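Local structure of cAMP-dependent protein kinase regulatory subunit (Saccharomyces cerevisiae, 6XQK) at residues Q15-E20 and N35-R40. The protein is the regulatory subunit of yeast protein kinase A, which probably holds the catalytic subunit inactive until cAMP binds, and oligomerises through its N-terminal docking and dimerisation domain. Residues are numbered along the deposited sequence; the frame is centred on the assembly and turned at random.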
loop_
_atom_site.group_PDB
_atom_site.type_symbol
_atom_site.label_atom_id
_atom_site.label_comp_id
_atom_site.label_asym_id
_atom_site.label_seq_id
_atom_site.Cartn_x
_atom_site.Cartn_y
_atom_site.Cartn_z
ATOM N N GLN A 15 15.872 -11.024 -2.471
ATOM C CA GLN A 15 16.014 -12.434 -2.104
ATOM C C GLN A 15 14.997 -12.817 -1.014
ATOM O O GLN A 15 14.428 -13.901 -1.052
ATOM C CB GLN A 15 17.454 -12.746 -1.675
ATOM C CG GLN A 15 17.827 -14.227 -1.707
ATOM C CD GLN A 15 17.621 -14.929 -3.059
ATOM O OE1 GLN A 15 18.283 -14.621 -4.066
ATOM N NE2 GLN A 15 16.711 -15.912 -3.113
ATOM N N LEU A 16 14.743 -11.917 -0.066
ATOM C CA LEU A 16 13.758 -12.154 0.989
ATOM C C LEU A 16 12.342 -12.254 0.389
ATOM O O LEU A 16 11.526 -13.092 0.807
ATOM C CB LEU A 16 13.796 -11.000 1.997
ATOM C CG LEU A 16 14.831 -11.030 3.114
ATOM C CD1 LEU A 16 14.546 -9.917 4.103
ATOM C CD2 LEU A 16 14.826 -12.361 3.844
ATOM N N PHE A 17 12.049 -11.378 -0.581
ATOM C CA PHE A 17 10.759 -11.360 -1.268
ATOM C C PHE A 17 10.574 -12.621 -2.105
ATOM O O PHE A 17 9.561 -13.290 -1.967
ATOM C CB PHE A 17 10.626 -10.105 -2.123
ATOM C CG PHE A 17 9.426 -10.102 -3.028
ATOM C CD1 PHE A 17 8.146 -10.125 -2.507
ATOM C CD2 PHE A 17 9.575 -10.004 -4.402
ATOM C CE1 PHE A 17 7.036 -10.079 -3.342
ATOM C CE2 PHE A 17 8.471 -9.961 -5.233
ATOM C CZ PHE A 17 7.205 -10.012 -4.696
ATOM N N GLN A 18 11.571 -12.994 -2.915
ATOM C CA GLN A 18 11.511 -14.202 -3.731
ATOM C C GLN A 18 11.326 -15.454 -2.865
ATOM O O GLN A 18 10.618 -16.375 -3.277
ATOM C CB GLN A 18 12.772 -14.336 -4.587
ATOM C CG GLN A 18 12.794 -13.395 -5.763
ATOM C CD GLN A 18 14.125 -13.412 -6.488
ATOM O OE1 GLN A 18 14.546 -12.408 -7.057
ATOM N NE2 GLN A 18 14.825 -14.548 -6.513
ATOM N N ASN A 19 11.940 -15.474 -1.668
ATOM C CA ASN A 19 11.812 -16.581 -0.732
ATOM C C ASN A 19 10.378 -16.674 -0.207
ATOM O O ASN A 19 9.846 -17.775 -0.059
ATOM C CB ASN A 19 12.787 -16.413 0.423
ATOM C CG ASN A 19 14.218 -16.713 0.067
ATOM O OD1 ASN A 19 14.529 -17.151 -1.059
ATOM N ND2 ASN A 19 15.125 -16.469 1.025
ATOM N N GLU A 20 9.753 -15.520 0.068
ATOM C CA GLU A 20 8.377 -15.444 0.543
ATOM C C GLU A 20 7.375 -15.917 -0.512
ATOM O O GLU A 20 6.426 -16.623 -0.186
ATOM C CB GLU A 20 8.046 -14.003 0.978
ATOM C CG GLU A 20 8.507 -13.691 2.385
ATOM C CD GLU A 20 7.857 -14.581 3.421
ATOM O OE1 GLU A 20 6.613 -14.728 3.380
ATOM O OE2 GLU A 20 8.597 -15.163 4.246
ATOM N N ASN A 35 0.951 -6.434 -0.047
ATOM C CA ASN A 35 0.881 -6.597 1.398
ATOM C C ASN A 35 2.263 -6.793 2.022
ATOM O O ASN A 35 2.539 -6.234 3.089
ATOM C CB ASN A 35 -0.035 -7.753 1.773
ATOM C CG ASN A 35 -1.502 -7.499 1.521
ATOM O OD1 ASN A 35 -1.923 -6.418 1.091
ATOM N ND2 ASN A 35 -2.315 -8.499 1.759
ATOM N N TYR A 36 3.127 -7.571 1.348
ATOM C CA TYR A 36 4.484 -7.835 1.815
ATOM C C TYR A 36 5.344 -6.533 1.907
ATOM O O TYR A 36 5.984 -6.260 2.939
ATOM C CB TYR A 36 5.167 -8.886 0.905
ATOM C CG TYR A 36 6.627 -9.117 1.260
ATOM C CD1 TYR A 36 6.989 -10.008 2.265
ATOM C CD2 TYR A 36 7.639 -8.391 0.643
ATOM C CE1 TYR A 36 8.315 -10.151 2.665
ATOM C CE2 TYR A 36 8.973 -8.555 1.007
ATOM C CZ TYR A 36 9.309 -9.442 2.015
ATOM O OH TYR A 36 10.625 -9.586 2.382
ATOM N N PHE A 37 5.367 -5.753 0.823
ATOM C CA PHE A 37 6.158 -4.529 0.758
ATOM C C PHE A 37 5.622 -3.423 1.644
ATOM O O PHE A 37 6.411 -2.693 2.265
ATOM C CB PHE A 37 6.344 -4.081 -0.687
ATOM C CG PHE A 37 7.392 -4.947 -1.352
ATOM C CD1 PHE A 37 8.704 -4.965 -0.886
ATOM C CD2 PHE A 37 7.060 -5.783 -2.391
ATOM C CE1 PHE A 37 9.664 -5.769 -1.485
ATOM C CE2 PHE A 37 8.027 -6.593 -2.985
ATOM C CZ PHE A 37 9.316 -6.588 -2.518
ATOM N N ASN A 38 4.294 -3.347 1.783
ATOM C CA ASN A 38 3.677 -2.399 2.689
ATOM C C ASN A 38 4.015 -2.765 4.141
ATOM O O ASN A 38 4.169 -1.855 4.966
ATOM C CB ASN A 38 2.183 -2.357 2.485
ATOM C CG ASN A 38 1.762 -1.631 1.229
ATOM O OD1 ASN A 38 2.376 -0.654 0.797
ATOM N ND2 ASN A 38 0.695 -2.082 0.608
ATOM N N LYS A 39 4.156 -4.079 4.458
ATOM C CA LYS A 39 4.533 -4.530 5.795
ATOM C C LYS A 39 6.027 -4.295 6.038
ATOM O O LYS A 39 6.387 -3.916 7.146
ATOM C CB LYS A 39 4.185 -5.995 6.022
ATOM C CG LYS A 39 4.351 -6.407 7.479
ATOM C CD LYS A 39 4.035 -7.890 7.699
ATOM C CE LYS A 39 4.268 -8.278 9.126
ATOM N NZ LYS A 39 3.498 -7.381 10.001
ATOM N N ARG A 40 6.894 -4.468 5.022
ATOM C CA ARG A 40 8.326 -4.186 5.188
ATOM C C ARG A 40 8.547 -2.699 5.500
ATOM O O ARG A 40 9.402 -2.350 6.315
ATOM C CB ARG A 40 9.114 -4.586 3.927
ATOM C CG ARG A 40 9.309 -6.096 3.742
ATOM C CD ARG A 40 10.208 -6.715 4.812
ATOM N NE ARG A 40 11.567 -6.154 4.805
ATOM C CZ ARG A 40 12.098 -5.415 5.790
ATOM N NH1 ARG A 40 11.398 -5.150 6.888
ATOM N NH2 ARG A 40 13.333 -4.938 5.681
#
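Phe-37 lies over one face of the Phe-17 ring, with its CE2 3.5 Å above the plane and over the ring centre. The two rings are inclined at 46°. Tyr-36 CD2 in turn covers a face of the Phe-37 ring, and Phe-37 CE1 sits at the edge of the Tyr-36 ring, in its plane. Phe-17 and Tyr-36 meet obliquely, with Phe-17 CD1 3.6 Å from Tyr-36 CD2. The CB of Tyr-36 points toward helix 8-24, and chi1 of 175° sets CG anti to the backbone N. Tyr-36 OH lies 3.5 Å from Leu-16 CB. The CG methylene of Glu-20 packs 3.6 Å from Tyr-36 CE1, on the same side of the ring plane as Phe-17; the Glu-20 and Tyr-36 side chains cross at about a right angle. Helices 8-24 and 29-49 form the helical hairpin of an RIIa-type docking and dimerisation domain, and their segments here run at 138°. Phe-17 also meets Phe-17 of the second subunit. An alanine in place of Phe-17 would probably open a gap beside Phe-37 and Tyr-36 and lose this intersubunit contact. No hydrogen bond joins the segments, so apolar and aromatic packing carries the contact and reaches the interface with the second subunit.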